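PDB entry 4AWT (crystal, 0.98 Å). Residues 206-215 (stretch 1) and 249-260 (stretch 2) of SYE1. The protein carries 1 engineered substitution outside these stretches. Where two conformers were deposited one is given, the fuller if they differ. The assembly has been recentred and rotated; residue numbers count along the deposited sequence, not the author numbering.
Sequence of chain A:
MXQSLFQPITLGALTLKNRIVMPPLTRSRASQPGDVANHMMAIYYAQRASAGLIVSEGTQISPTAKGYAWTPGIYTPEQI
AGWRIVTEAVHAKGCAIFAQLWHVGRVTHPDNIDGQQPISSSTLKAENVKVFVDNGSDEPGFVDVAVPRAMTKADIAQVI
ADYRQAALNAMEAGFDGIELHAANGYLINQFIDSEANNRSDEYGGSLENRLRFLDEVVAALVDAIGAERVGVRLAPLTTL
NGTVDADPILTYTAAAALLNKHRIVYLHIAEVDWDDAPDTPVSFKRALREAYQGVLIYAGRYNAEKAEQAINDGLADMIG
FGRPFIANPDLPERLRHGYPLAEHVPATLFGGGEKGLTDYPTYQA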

# COMPACT_ATOMS: atom_id res chain seq x y z
N SER A 206 -12.79 -3.92 -22.27
CA SER A 206 -12.99 -2.48 -22.24
C SER A 206 -12.49 -1.80 -20.98
O SER A 206 -12.24 -2.47 -19.98
CB SER A 206 -14.48 -2.19 -22.38
OG SER A 206 -15.14 -2.53 -21.15
N LEU A 207 -12.36 -0.51 -21.05
CA LEU A 207 -11.94 0.25 -19.86
C LEU A 207 -12.93 0.08 -18.73
O LEU A 207 -12.53 -0.19 -17.59
CB LEU A 207 -11.80 1.73 -20.27
CG LEU A 207 -11.46 2.65 -19.10
CD1 LEU A 207 -10.20 2.21 -18.35
CD2 LEU A 207 -11.36 4.07 -19.70
N GLU A 208 -14.22 0.23 -19.00
CA GLU A 208 -15.23 0.03 -17.97
C GLU A 208 -15.07 -1.33 -17.33
O GLU A 208 -15.16 -1.49 -16.09
CB GLU A 208 -16.62 0.13 -18.62
CG GLU A 208 -17.79 -0.09 -17.71
CD GLU A 208 -19.14 -0.27 -18.34
OE1 GLU A 208 -19.47 0.35 -19.39
OE2 GLU A 208 -19.99 -1.03 -17.79
N ASN A 209 -14.86 -2.36 -18.14
CA ASN A 209 -14.75 -3.72 -17.62
C ASN A 209 -13.50 -3.88 -16.78
O ASN A 209 -13.51 -4.55 -15.75
CB ASN A 209 -14.80 -4.70 -18.73
CG ASN A 209 -16.16 -4.89 -19.34
OD1 ASN A 209 -17.14 -4.26 -18.93
ND2 ASN A 209 -16.24 -5.78 -20.30
N ARG A 210 -12.38 -3.30 -17.23
CA ARG A 210 -11.12 -3.44 -16.48
C ARG A 210 -11.21 -2.70 -15.15
O ARG A 210 -10.50 -3.17 -14.21
CB ARG A 210 -9.96 -2.91 -17.29
CG ARG A 210 -9.54 -3.84 -18.41
CD ARG A 210 -8.33 -3.34 -19.19
NE ARG A 210 -8.62 -2.22 -20.06
CZ ARG A 210 -8.27 -0.95 -19.96
NH1 ARG A 210 -7.57 -0.50 -18.91
NH2 ARG A 210 -8.64 -0.10 -20.91
N LEU A 211 -12.00 -1.68 -15.02
CA LEU A 211 -12.17 -0.98 -13.76
C LEU A 211 -13.23 -1.60 -12.88
O LEU A 211 -13.41 -1.17 -11.73
CB LEU A 211 -12.50 0.50 -13.99
CG LEU A 211 -11.39 1.29 -14.69
CD1 LEU A 211 -11.83 2.71 -14.92
CD2 LEU A 211 -10.10 1.25 -13.92
N ARG A 212 -13.94 -2.62 -13.34
CA ARG A 212 -15.10 -3.15 -12.62
C ARG A 212 -14.69 -3.79 -11.31
O ARG A 212 -15.39 -3.60 -10.30
CB ARG A 212 -15.84 -4.15 -13.53
CG ARG A 212 -17.16 -4.58 -12.89
CD ARG A 212 -17.89 -5.58 -13.81
NE ARG A 212 -18.09 -5.06 -15.15
CZ ARG A 212 -18.94 -4.17 -15.53
NH1 ARG A 212 -19.82 -3.67 -14.67
NH2 ARG A 212 -18.92 -3.78 -16.82
N PHE A 213 -13.63 -4.58 -11.27
CA PHE A 213 -13.24 -5.24 -10.03
C PHE A 213 -12.88 -4.18 -8.98
O PHE A 213 -13.33 -4.25 -7.84
CB PHE A 213 -12.12 -6.22 -10.29
CG PHE A 213 -11.76 -7.08 -9.11
CD1 PHE A 213 -12.70 -7.83 -8.45
CD2 PHE A 213 -10.44 -7.14 -8.67
CE1 PHE A 213 -12.33 -8.64 -7.38
CE2 PHE A 213 -10.09 -7.95 -7.61
CZ PHE A 213 -11.03 -8.74 -7.00
N LEU A 214 -12.09 -3.17 -9.38
CA LEU A 214 -11.80 -2.05 -8.50
C LEU A 214 -13.08 -1.44 -7.96
O LEU A 214 -13.24 -1.18 -6.76
CB LEU A 214 -10.99 -1.01 -9.25
CG LEU A 214 -10.72 0.29 -8.50
CD1 LEU A 214 -9.81 0.10 -7.29
CD2 LEU A 214 -10.11 1.32 -9.44
N ASP A 215 -14.04 -1.14 -8.88
CA ASP A 215 -15.28 -0.53 -8.50
C ASP A 215 -16.01 -1.33 -7.43
O ASP A 215 -16.50 -0.81 -6.44
CB ASP A 215 -16.15 -0.35 -9.75
CG ASP A 215 -17.40 0.44 -9.50
OD1 ASP A 215 -17.35 1.48 -8.87
OD2 ASP A 215 -18.39 0.12 -10.15
N ILE A 249 -2.90 7.16 -19.25
CA ILE A 249 -3.55 8.43 -18.91
C ILE A 249 -5.04 8.30 -18.92
O ILE A 249 -5.72 8.82 -18.01
CB ILE A 249 -3.04 9.57 -19.82
CG1 ILE A 249 -1.52 9.65 -19.70
CG2 ILE A 249 -3.67 10.90 -19.47
CD1 ILE A 249 -0.90 10.91 -20.23
N LEU A 250 -5.60 7.61 -19.93
CA LEU A 250 -7.04 7.42 -19.98
C LEU A 250 -7.47 6.52 -18.81
O LEU A 250 -8.40 6.82 -18.09
CB LEU A 250 -7.45 6.84 -21.33
CG LEU A 250 -8.92 6.52 -21.46
CD1 LEU A 250 -9.84 7.71 -21.29
CD2 LEU A 250 -9.14 5.87 -22.81
N THR A 251 -6.80 5.38 -18.68
CA THR A 251 -7.23 4.38 -17.69
C THR A 251 -7.25 4.99 -16.29
O THR A 251 -8.19 4.81 -15.54
CB THR A 251 -6.32 3.19 -17.71
OG1 THR A 251 -6.43 2.56 -18.99
CG2 THR A 251 -6.62 2.18 -16.61
N TYR A 252 -6.17 5.70 -15.95
CA TYR A 252 -5.99 6.17 -14.58
C TYR A 252 -6.70 7.46 -14.30
O TYR A 252 -7.12 7.69 -13.16
CB TYR A 252 -4.50 6.16 -14.17
CG TYR A 252 -4.06 4.75 -13.93
CD1 TYR A 252 -3.59 3.91 -14.92
CD2 TYR A 252 -4.18 4.20 -12.65
CE1 TYR A 252 -3.24 2.61 -14.66
CE2 TYR A 252 -3.84 2.91 -12.38
CZ TYR A 252 -3.36 2.09 -13.39
OH TYR A 252 -3.03 0.80 -13.05
N THR A 253 -6.92 8.33 -15.31
CA THR A 253 -7.83 9.45 -15.12
C THR A 253 -9.23 8.92 -14.86
O THR A 253 -9.96 9.40 -14.01
CB THR A 253 -7.76 10.42 -16.31
OG1 THR A 253 -6.38 10.94 -16.42
CG2 THR A 253 -8.64 11.59 -16.16
N ALA A 254 -9.64 7.90 -15.65
CA ALA A 254 -10.95 7.27 -15.44
C ALA A 254 -11.03 6.63 -14.07
O ALA A 254 -12.06 6.78 -13.39
CB ALA A 254 -11.23 6.25 -16.53
N ALA A 255 -9.97 5.95 -13.66
CA ALA A 255 -9.98 5.32 -12.32
C ALA A 255 -10.12 6.38 -11.25
O ALA A 255 -10.87 6.21 -10.28
CB ALA A 255 -8.74 4.51 -12.09
N ALA A 256 -9.40 7.49 -11.39
CA ALA A 256 -9.50 8.56 -10.42
C ALA A 256 -10.90 9.10 -10.33
O ALA A 256 -11.44 9.37 -9.25
CB ALA A 256 -8.50 9.65 -10.76
N ALA A 257 -11.57 9.31 -11.50
CA ALA A 257 -12.92 9.79 -11.50
C ALA A 257 -13.91 8.78 -10.90
O ALA A 257 -14.85 9.16 -10.19
CB ALA A 257 -13.36 10.13 -12.93
N LEU A 258 -13.68 7.50 -11.14
CA LEU A 258 -14.49 6.45 -10.53
C LEU A 258 -14.39 6.51 -9.03
O LEU A 258 -15.38 6.42 -8.27
CB LEU A 258 -13.99 5.12 -11.10
CG LEU A 258 -14.62 3.80 -10.70
CD1 LEU A 258 -14.42 2.74 -11.76
CD2 LEU A 258 -14.00 3.26 -9.42
N LEU A 259 -13.15 6.63 -8.54
CA LEU A 259 -12.94 6.68 -7.11
C LEU A 259 -13.51 7.94 -6.48
O LEU A 259 -14.00 7.94 -5.36
CB LEU A 259 -11.45 6.50 -6.84
CG LEU A 259 -10.90 5.11 -7.25
CD1 LEU A 259 -9.38 5.11 -7.08
CD2 LEU A 259 -11.54 4.00 -6.44
N ASN A 260 -13.46 9.05 -7.25
CA ASN A 260 -14.08 10.28 -6.83
C ASN A 260 -15.58 10.06 -6.59
O ASN A 260 -16.15 10.60 -5.64
CB ASN A 260 -13.85 11.35 -7.86
CG ASN A 260 -14.20 12.71 -7.34
OD1 ASN A 260 -13.51 13.19 -6.40
ND2 ASN A 260 -15.22 13.34 -7.84
O HOH W 1 -7.40 2.36 -21.47

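Helices that pack side by side tend to do so through leucines that return every three or four residues, set against a partner surface that leaves them room. The contact between these two segments of SYE1 is a compact example, burying 462 Å² in all, and three leucines carry much of it.

Leu258 covers the most surface. Its CA-to-CB bond points toward the first stretch, and its branched end lies between successive turns there: Leu258 CD1 comes within 3.7 Å of Leu211 CB, while Leu258 CD2 approaches Leu214 CD2 at 4.3 Å and Asp215 OD1 at 3.8 Å. The last of these is a packing contact with a carboxylate oxygen.

Leu211 answers from the other side. Two alanines, whose side chains end at CB, let it come close to the helix backbone. Leu211 CD1 rests 3.9 Å from Ala254 CB and equally near Ala255 N, and Leu211 CD2 lies 4.0 Å from Ala255 CB. That backbone nitrogen is already committed within its own helix, bonded to Thr251 O, so the methyl meets a satisfied group.

One turn earlier, Leu207 repeats the pattern. Leu207 CD2 touches both Leu250 CG (3.9 Å) and Ala254 CB (3.8 Å), so that Ala254 is shared by two leucines, and Leu207 CD1 reaches Thr251 CA at 3.7 Å.

Thr251 also supplies the polar element. Arg210 NH1 donates a nearly straight hydrogen bond to Thr251 OG1, long at 3.3 Å but with an angle of 169° at the hydrogen, and the hydroxyl oxygen lies near the guanidinium plane, where such a donor is best met. A water reinforces the link, accepting from Arg210 NH2 at 2.8 Å and donating to Thr251 OG1 at 2.7 Å. Polar pairing thus accompanies an interface built mainly from apolar packing.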